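Local coordinates for protein sugar kinase (Agrobacterium tumefaciens, PDB 2RBC) that probably phosphorylates a sugar at the expense of ATP, as a putative ribokinase of the pfkB carbohydrate kinase family, at residues 29-34 against 82-87; 159-164 against 173-178; 48-53 against 124-129. One frame throughout, in Å; residues are numbered along the deposited sequence.

Contact 1 (29-34 against 82-87); sequences GKHVLC and RASLWG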
loop_
_atom_site.group_PDB
_atom_site.type_symbol
_atom_site.label_atom_id
_atom_site.label_comp_id
_atom_site.label_asym_id
_atom_site.label_seq_id
_atom_site.Cartn_x
_atom_site.Cartn_y
_atom_site.Cartn_z
ATOM N N GLY A 29 5.339 -35.705 0.110
ATOM C CA GLY A 29 5.952 -34.790 1.037
ATOM C C GLY A 29 5.180 -34.782 2.338
ATOM O O GLY A 29 3.964 -34.969 2.366
ATOM N N LYS A 30 5.884 -34.516 3.420
ATOM C CA LYS A 30 5.234 -34.365 4.695
ATOM C C LYS A 30 4.337 -33.136 4.700
ATOM O O LYS A 30 4.597 -32.157 4.020
ATOM C CB LYS A 30 6.277 -34.279 5.817
ATOM C CG LYS A 30 7.142 -35.553 5.918
ATOM C CD LYS A 30 6.341 -36.751 6.386
ATOM C CE LYS A 30 7.128 -38.040 6.292
ATOM N NZ LYS A 30 6.546 -39.038 7.189
ATOM N N HIS A 31 3.295 -33.205 5.512
ATOM C CA HIS A 31 2.314 -32.176 5.611
ATOM C C HIS A 31 2.488 -31.395 6.912
ATOM O O HIS A 31 2.407 -31.957 7.996
ATOM C CB HIS A 31 0.930 -32.798 5.553
ATOM C CG HIS A 31 -0.143 -31.817 5.224
ATOM N ND1 HIS A 31 -1.443 -32.198 4.980
ATOM C CD2 HIS A 31 -0.106 -30.469 5.059
ATOM C CE1 HIS A 31 -2.164 -31.116 4.710
ATOM N NE2 HIS A 31 -1.377 -30.055 4.767
ATOM N N VAL A 32 2.758 -30.095 6.780
ATOM C CA VAL A 32 2.988 -29.188 7.908
ATOM C C VAL A 32 1.840 -28.154 7.953
ATOM O O VAL A 32 1.555 -27.523 6.943
ATOM C CB VAL A 32 4.326 -28.448 7.763
ATOM C CG1 VAL A 32 4.545 -27.536 8.940
ATOM C CG2 VAL A 32 5.512 -29.427 7.607
ATOM N N LEU A 33 1.186 -28.036 9.105
ATOM C CA LEU A 33 0.278 -26.953 9.443
ATOM C C LEU A 33 1.032 -25.756 9.961
ATOM O O LEU A 33 1.722 -25.839 10.970
ATOM C CB LEU A 33 -0.705 -27.355 10.534
ATOM C CG LEU A 33 -1.747 -26.307 10.987
ATOM C CD1 LEU A 33 -2.682 -25.794 9.808
ATOM C CD2 LEU A 33 -2.582 -26.847 12.139
ATOM N N CYS A 34 0.855 -24.634 9.290
ATOM C CA CYS A 34 1.395 -23.343 9.764
ATOM C C CYS A 34 0.240 -22.511 10.264
ATOM O O CYS A 34 -0.821 -22.504 9.674
ATOM C CB CYS A 34 2.130 -22.634 8.640
ATOM S SG CYS A 34 3.479 -23.640 8.009
ATOM N N ARG A 82 3.990 -30.494 1.952
ATOM C CA ARG A 82 2.626 -30.001 1.731
ATOM C C ARG A 82 2.320 -29.052 2.856
ATOM O O ARG A 82 2.618 -29.336 3.999
ATOM C CB ARG A 82 1.636 -31.155 1.702
ATOM C CG ARG A 82 1.608 -31.831 0.362
ATOM C CD ARG A 82 0.732 -33.042 0.349
ATOM N NE ARG A 82 1.299 -34.179 1.085
ATOM C CZ ARG A 82 0.756 -34.747 2.178
ATOM N NH1 ARG A 82 -0.375 -34.283 2.741
ATOM N NH2 ARG A 82 1.348 -35.802 2.729
ATOM N N ALA A 83 1.774 -27.889 2.532
ATOM C CA ALA A 83 1.568 -26.855 3.527
ATOM C C ALA A 83 0.120 -26.461 3.609
ATOM O O ALA A 83 -0.516 -26.205 2.582
ATOM C CB ALA A 83 2.403 -25.599 3.158
ATOM N N SER A 84 -0.372 -26.363 4.836
ATOM C CA SER A 84 -1.684 -25.769 5.132
ATOM C C SER A 84 -1.478 -24.583 6.057
ATOM O O SER A 84 -0.540 -24.566 6.836
ATOM C CB SER A 84 -2.586 -26.768 5.815
ATOM O OG SER A 84 -2.951 -27.787 4.926
ATOM N N LEU A 85 -2.354 -23.592 5.952
ATOM C CA LEU A 85 -2.273 -22.416 6.748
ATOM C C LEU A 85 -3.619 -22.101 7.413
ATOM O O LEU A 85 -4.648 -22.104 6.765
ATOM C CB LEU A 85 -1.809 -21.267 5.870
ATOM C CG LEU A 85 -1.646 -19.881 6.486
ATOM C CD1 LEU A 85 -0.521 -19.785 7.465
ATOM C CD2 LEU A 85 -1.525 -18.813 5.377
ATOM N N TRP A 86 -3.574 -21.850 8.722
ATOM C CA TRP A 86 -4.721 -21.346 9.473
ATOM C C TRP A 86 -4.301 -19.958 9.843
ATOM O O TRP A 86 -3.215 -19.743 10.322
ATOM C CB TRP A 86 -4.998 -22.149 10.743
ATOM C CG TRP A 86 -5.478 -23.539 10.496
ATOM C CD1 TRP A 86 -5.774 -24.122 9.283
ATOM C CD2 TRP A 86 -5.756 -24.527 11.489
ATOM N NE1 TRP A 86 -6.201 -25.425 9.471
ATOM C CE2 TRP A 86 -6.194 -25.697 10.814
ATOM C CE3 TRP A 86 -5.675 -24.544 12.888
ATOM C CZ2 TRP A 86 -6.565 -26.857 11.493
ATOM C CZ3 TRP A 86 -6.032 -25.730 13.559
ATOM C CH2 TRP A 86 -6.462 -26.855 12.859
ATOM N N GLY A 87 -5.167 -19.013 9.568
ATOM C CA GLY A 87 -4.843 -17.602 9.680
ATOM C C GLY A 87 -6.172 -16.952 9.425
ATOM O O GLY A 87 -7.142 -17.652 9.111
#
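Arg-82 N donates to Lys-30 O, at 2.7 Å, and opens a ladder of parallel-strand hydrogen bonds between residues 30-34 and 82-86. Arg-82 O then receives Val-32 N, and Val-32 O receives Ser-84 N. Ser-84 O takes Cys-34 N at 2.8 Å, and Cys-34 O closes the series by accepting Trp-86 N at 3.0 Å. On the other edges, His-31 N is met by the carboxylate OD2 of Asp-159 and His-31 O by its backbone N, Leu-33 pairs with Ala-160 and Leu-162, and Ala-83 and Leu-85 pair with Asp-108.

Two side-chain polar groups on the face carrying His-31, Leu-33 and Ser-84 satisfy each other. His-31 NE2 and Ser-84 OG lie 2.8 Å apart in a hydrogen bond whose direction is open, the hydroxyl standing at the edge of the imidazole near its plane. With CG anti to its backbone N (chi1 -162°), the histidine ring leans across to the neighbouring strand, and Arg-82 CB packs over one of its faces. The arginine chain bends at chi3 and brings NH2 2.8 Å from Gly-29 O, but the bond is bent and weak; the guanidinium plane is 58° from that of the imidazole.

Further along the same face, Leu-33 CD1 sits almost on the normal of the Trp-86 pyrrole ring, 3.4 Å from its centroid, a close CH-pi contact, while CD2 lies over the six-membered ring. Cys-34 and Leu-85 point to the other face, where helix 68-78 packs. Parallel strands between helices, with 68-78 on one face and the short 152-155 on the other, are typical of a three-layer alpha/beta/alpha sheet, consistent with the core of the pfkB/ribokinase fold.

Contact 2 (159-164 against 173-178); sequences DAVLVD and DVLTVA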
loop_
_atom_site.group_PDB
_atom_site.type_symbol
_atom_site.label_atom_id
_atom_site.label_comp_id
_atom_site.label_asym_id
_atom_site.label_seq_id
_atom_site.Cartn_x
_atom_site.Cartn_y
_atom_site.Cartn_z
ATOM N N ASP A 159 1.799 -33.835 9.915
ATOM C CA ASP A 159 3.008 -34.516 10.374
ATOM C C ASP A 159 3.755 -33.633 11.368
ATOM O O ASP A 159 4.503 -34.138 12.188
ATOM C CB ASP A 159 3.883 -34.860 9.178
ATOM C CG ASP A 159 3.228 -35.881 8.269
ATOM O OD1 ASP A 159 2.921 -36.964 8.782
ATOM O OD2 ASP A 159 3.031 -35.645 7.073
ATOM N N ALA A 160 3.593 -32.313 11.251
ATOM C CA ALA A 160 4.117 -31.349 12.222
ATOM C C ALA A 160 3.275 -30.106 12.157
ATOM O O ALA A 160 2.521 -29.930 11.205
ATOM C CB ALA A 160 5.608 -30.963 11.946
ATOM N N VAL A 161 3.401 -29.243 13.178
ATOM C CA VAL A 161 2.748 -27.937 13.185
ATOM C C VAL A 161 3.781 -26.879 13.529
ATOM O O VAL A 161 4.757 -27.138 14.249
ATOM C CB VAL A 161 1.548 -27.846 14.161
ATOM C CG1 VAL A 161 0.556 -28.952 13.891
ATOM C CG2 VAL A 161 1.979 -27.838 15.614
ATOM N N LEU A 162 3.591 -25.713 12.927
ATOM C CA LEU A 162 4.432 -24.549 13.176
ATOM C C LEU A 162 3.537 -23.365 13.469
ATOM O O LEU A 162 2.573 -23.110 12.727
ATOM C CB LEU A 162 5.312 -24.265 11.952
ATOM C CG LEU A 162 6.179 -23.004 11.979
ATOM C CD1 LEU A 162 7.146 -22.949 13.156
ATOM C CD2 LEU A 162 6.835 -22.789 10.600
ATOM N N VAL A 163 3.801 -22.638 14.558
ATOM C CA VAL A 163 2.937 -21.510 14.913
ATOM C C VAL A 163 3.803 -20.280 15.135
ATOM O O VAL A 163 4.907 -20.403 15.642
ATOM C CB VAL A 163 2.039 -21.761 16.181
ATOM C CG1 VAL A 163 1.184 -23.127 16.054
ATOM C CG2 VAL A 163 2.861 -21.688 17.484
ATOM N N ASP A 164 3.284 -19.113 14.723
ATOM C CA ASP A 164 3.894 -17.803 15.038
ATOM C C ASP A 164 3.213 -17.123 16.234
ATOM O O ASP A 164 2.330 -17.702 16.846
ATOM C CB ASP A 164 3.989 -16.918 13.770
ATOM C CG ASP A 164 2.682 -16.343 13.310
ATOM O OD1 ASP A 164 1.744 -16.246 14.125
ATOM O OD2 ASP A 164 2.571 -15.975 12.090
ATOM N N ASP A 173 -3.337 -23.639 21.372
ATOM C CA ASP A 173 -4.128 -24.847 21.173
ATOM C C ASP A 173 -3.497 -25.785 20.179
ATOM O O ASP A 173 -3.496 -27.013 20.377
ATOM C CB ASP A 173 -5.489 -24.499 20.615
ATOM C CG ASP A 173 -6.482 -24.122 21.668
ATOM O OD1 ASP A 173 -6.177 -24.244 22.890
ATOM O OD2 ASP A 173 -7.597 -23.700 21.254
ATOM N N VAL A 174 -2.993 -25.229 19.082
ATOM C CA VAL A 174 -2.376 -26.060 18.045
ATOM C C VAL A 174 -1.104 -26.772 18.583
ATOM O O VAL A 174 -0.874 -27.977 18.339
ATOM C CB VAL A 174 -2.084 -25.232 16.768
ATOM C CG1 VAL A 174 -1.181 -26.038 15.832
ATOM C CG2 VAL A 174 -3.444 -24.818 16.046
ATOM N N LEU A 175 -0.282 -26.024 19.316
ATOM C CA LEU A 175 0.904 -26.606 19.921
ATOM C C LEU A 175 0.540 -27.730 20.896
ATOM O O LEU A 175 1.134 -28.787 20.857
ATOM C CB LEU A 175 1.785 -25.570 20.646
ATOM C CG LEU A 175 2.490 -24.526 19.782
ATOM C CD1 LEU A 175 3.148 -23.430 20.685
ATOM C CD2 LEU A 175 3.514 -25.161 18.836
ATOM N N THR A 176 -0.417 -27.463 21.778
ATOM C CA THR A 176 -0.847 -28.428 22.779
ATOM C C THR A 176 -1.354 -29.717 22.172
ATOM O O THR A 176 -0.926 -30.824 22.573
ATOM C CB THR A 176 -1.906 -27.825 23.694
ATOM O OG1 THR A 176 -1.336 -26.673 24.319
ATOM C CG2 THR A 176 -2.363 -28.853 24.800
ATOM N N VAL A 177 -2.264 -29.593 21.215
ATOM C CA VAL A 177 -2.890 -30.783 20.609
ATOM C C VAL A 177 -1.800 -31.556 19.836
ATOM O O VAL A 177 -1.627 -32.767 20.015
ATOM C CB VAL A 177 -4.107 -30.383 19.697
ATOM C CG1 VAL A 177 -4.674 -31.608 18.938
ATOM C CG2 VAL A 177 -5.203 -29.704 20.549
ATOM N N ALA A 178 -0.970 -30.836 19.061
ATOM C CA ALA A 178 0.060 -31.500 18.274
ATOM C C ALA A 178 1.024 -32.316 19.163
ATOM O O ALA A 178 1.365 -33.481 18.873
ATOM C CB ALA A 178 0.839 -30.469 17.437
#
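Val-161 and Val-163, alternate residues of strand 160-163, direct their side chains at helix 173-178, and every contact between the two segments is aliphatic. The helix answers with Val-174, Leu-175 and Ala-178, running nearly antiparallel to the strand (157°) with the axes of the short segments 8.6 Å apart.

The tightest meeting is methyl against methyl: Val-161 CG2 lies 3.4 Å from Ala-178 CB, closer than ordinary van der Waals contact. With CG1 beside the backbone N (chi1 -54°), CG2 falls between the backbone N and the carbonyl carbon, and points at Ala-178 CB and Val-174 CG1, the latter 3.6 Å from the same Val-161 CG2. Val-174 CG1 also reaches Val-163 CG1 at 3.8 Å, so one methyl spans both strand valines.

A valine-leucine contact completes the set. Val-163 CG2 faces the fork of Leu-175, 3.7 Å from its CD1 and about equally near CG and CD2; Leu-175 leaves the helix to one side, and its end swings in to the strand.

Backbone polarity is met within each element or by other strands. Val-177 N bonds to Asp-173 O and Ala-178 N to Val-174 O along the helix, while the strand is paired with residues of strands 31-35 and 185-189. Leu-33 and Val-35 extend the apolar patch beneath Val-174.

These segments belong to the beta-alpha-beta unit 160-163, 168-180, 185-189. With no polar link between these two segments, their attachment here rests on van der Waals fit and the burial of five apolar residues.

Contact 3 (48-53 against 124-129); sequences DMPKGE and TIIIDN. With EDO (1,2-ethanediol), chain H.
Met-49, a selenomethionine here, lays its side chain against Ile-126 and Asp-128 at the end of strand 121-127, in the small four-stranded sheet that stands apart from the main sheet and resembles the lid of ribokinase-family enzymes. Residues 48-53 form a loop between strands 39-45 and 54-55, and no direct hydrogen bond joins it to 124-129.

The close-packed part is around Met-49. Its CG leaves anti to the backbone N (chi1 -168°), and bends at chi2 and chi3 fold the chain back, bringing CE to 3.5 Å from Ile-126 O. The same methyl lies 3.7 Å from Asp-128 CG, where the two side chains cross at about a right angle. Ile-126 CG2 rests against both Met-49 SE and Pro-50 CD, 4.1 Å from the latter, while Leu-134 of strand 133-138 touches both Met-49 and Ile-126. Gly-52 of the second subunit also packs on Met-49, placing this apolar patch beside the dimer contact.

Toward solvent, the two segments separate and water fills in. Asp-48 and Asn-129 are exposed, and their ends are bridged by one water that donates to Asp-48 OD1 and accepts from Asn-129 ND2. Deeper, a second water accepts from Met-49 N at 2.8 Å and donates to Asp-128 OD2 at 2.6 Å. Asp-128 OD1 is taken by the backbone N atoms of Arg-130 and Glu-132, so the carboxylate braces its own turn with one oxygen and holds the loop, through water, with the other.

Farther back along the strand, Thr-124 OG1 hydrogen-bonds to Thr-124 OG1 of the second subunit. O2 of a 1,2-ethanediol, probably from the crystallisation liquor, is modelled 2.3 Å from Thr-124 OG1, a distance too short to be trusted.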
loop_
_atom_site.group_PDB
_atom_site.type_symbol
_atom_site.label_atom_id
_atom_site.label_comp_id
_atom_site.label_asym_id
_atom_site.label_seq_id
_atom_site.Cartn_x
_atom_site.Cartn_y
_atom_site.Cartn_z
ATOM N N ASP A 48 17.253 5.610 -2.342
ATOM C CA ASP A 48 17.489 6.205 -1.049
ATOM C C ASP A 48 16.239 6.184 -0.195
ATOM O O ASP A 48 15.164 6.640 -0.615
ATOM C CB ASP A 48 17.937 7.659 -1.213
ATOM C CG ASP A 48 19.240 7.783 -1.984
ATOM O OD1 ASP A 48 20.095 6.877 -1.860
ATOM O OD2 ASP A 48 19.406 8.785 -2.712
HETATM N N MSE A 49 16.417 5.680 1.019
HETATM C CA MSE A 49 15.422 5.757 2.061
HETATM C C MSE A 49 14.939 7.195 2.273
HETATM O O MSE A 49 15.742 8.088 2.465
HETATM C CB MSE A 49 16.023 5.216 3.355
HETATM C CG MSE A 49 15.009 4.968 4.434
HETATM SE SE MSE A 49 13.726 3.585 3.883
HETATM C CE MSE A 49 14.778 1.935 4.137
ATOM N N PRO A 50 13.617 7.427 2.220
ATOM C CA PRO A 50 13.134 8.743 2.559
ATOM C C PRO A 50 13.423 9.091 4.008
ATOM O O PRO A 50 13.586 8.208 4.840
ATOM C CB PRO A 50 11.623 8.638 2.323
ATOM C CG PRO A 50 11.328 7.231 2.425
ATOM C CD PRO A 50 12.508 6.545 1.838
ATOM N N LYS A 51 13.464 10.385 4.280
ATOM C CA LYS A 51 13.876 10.904 5.572
ATOM C C LYS A 51 12.916 11.982 6.043
ATOM O O LYS A 51 13.283 12.849 6.833
ATOM C CB LYS A 51 15.308 11.486 5.466
ATOM C CG LYS A 51 16.397 10.459 5.061
ATOM C CD LYS A 51 16.523 9.299 6.077
ATOM C CE LYS A 51 17.339 8.106 5.551
ATOM N NZ LYS A 51 18.733 8.441 5.104
ATOM N N GLY A 52 11.679 11.932 5.568
ATOM C CA GLY A 52 10.707 12.946 5.927
ATOM C C GLY A 52 9.749 13.134 4.795
ATOM O O GLY A 52 9.797 12.401 3.799
ATOM N N GLU A 53 8.885 14.118 4.950
ATOM C CA GLU A 53 7.853 14.360 3.979
ATOM C C GLU A 53 8.439 14.626 2.582
ATOM O O GLU A 53 9.646 14.866 2.426
ATOM C CB GLU A 53 6.947 15.501 4.446
ATOM C CG GLU A 53 7.635 16.834 4.556
ATOM C CD GLU A 53 7.435 17.697 3.346
ATOM O OE1 GLU A 53 6.395 17.536 2.660
ATOM O OE2 GLU A 53 8.311 18.561 3.090
ATOM N N THR A 124 2.860 -1.457 4.066
ATOM C CA THR A 124 3.834 -0.906 3.134
ATOM C C THR A 124 5.243 -1.122 3.699
ATOM O O THR A 124 5.502 -0.822 4.875
ATOM C CB THR A 124 3.586 0.563 2.829
ATOM O OG1 THR A 124 2.537 0.658 1.857
ATOM C CG2 THR A 124 4.844 1.262 2.288
ATOM N N ILE A 125 6.136 -1.641 2.861
ATOM C CA ILE A 125 7.548 -1.752 3.216
ATOM C C ILE A 125 8.369 -1.071 2.131
ATOM O O ILE A 125 8.258 -1.422 0.973
ATOM C CB ILE A 125 8.001 -3.205 3.425
ATOM C CG1 ILE A 125 7.082 -3.908 4.424
ATOM C CG2 ILE A 125 9.444 -3.240 3.938
ATOM C CD1 ILE A 125 7.393 -5.379 4.689
ATOM N N ILE A 126 9.150 -0.066 2.523
ATOM C CA ILE A 126 10.023 0.689 1.615
ATOM C C ILE A 126 11.429 0.157 1.881
ATOM O O ILE A 126 11.918 0.263 3.010
ATOM C CB ILE A 126 9.930 2.202 1.849
ATOM C CG1 ILE A 126 8.459 2.687 1.717
ATOM C CG2 ILE A 126 10.844 2.967 0.866
ATOM C CD1 ILE A 126 8.170 4.027 2.329
ATOM N N ILE A 127 12.030 -0.447 0.851
ATOM C CA ILE A 127 13.318 -1.118 0.918
ATOM C C ILE A 127 14.333 -0.355 0.042
ATOM O O ILE A 127 14.187 -0.277 -1.192
ATOM C CB ILE A 127 13.182 -2.569 0.435
ATOM C CG1 ILE A 127 11.975 -3.242 1.099
ATOM C CG2 ILE A 127 14.444 -3.338 0.680
ATOM C CD1 ILE A 127 11.767 -4.689 0.734
ATOM N N ASP A 128 15.330 0.260 0.690
ATOM C CA ASP A 128 16.327 1.069 -0.014
ATOM C C ASP A 128 17.396 0.184 -0.650
ATOM O O ASP A 128 17.324 -1.061 -0.585
ATOM C CB ASP A 128 16.918 2.197 0.879
ATOM C CG ASP A 128 17.799 1.676 2.017
ATOM O OD1 ASP A 128 18.073 0.470 2.062
ATOM O OD2 ASP A 128 18.200 2.494 2.872
ATOM N N ASN A 129 18.363 0.807 -1.319
ATOM C CA ASN A 129 19.407 0.016 -1.977
ATOM C C ASN A 129 20.494 -0.517 -1.032
ATOM O O ASN A 129 21.439 -1.146 -1.490
ATOM C CB ASN A 129 20.009 0.761 -3.161
ATOM C CG ASN A 129 20.743 2.024 -2.755
ATOM O OD1 ASN A 129 21.139 2.205 -1.594
ATOM N ND2 ASN A 129 20.918 2.910 -3.715
HETATM C C1 EDO H . 0.410 0.050 -0.645
HETATM O O1 EDO H . -0.164 1.169 -1.342
HETATM C C2 EDO H . -0.154 -0.086 0.775
HETATM O O2 EDO H . 0.741 -0.816 1.634
HETATM O O HOH W 1 22.112 5.389 -3.697
HETATM O O HOH W 2 18.888 4.839 2.021
#

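Contacts 1 and 2 adjoin in the main sheet, their centres 10 Å apart: strand 31-35 lies between strands 82-90 and 160-163, with probable hydrogen bonds such as Leu-33 O to Leu-162 N (2.7 Å). Trp-86 CZ3 also packs on Val-174 CG2 of helix 168-180. Contact 3 belongs to the separate four-stranded sheet, across the centre of the chain, its centre 34 Å from contact 1 and 37 Å from contact 2. Along the chain, contacts 1 and 3 interleave, and both close before contact 2 opens. The chain thus leaves the core after strand 31-35 for the small sheet, returns with 82-90, goes out again to 121-127 and comes back for 160-163.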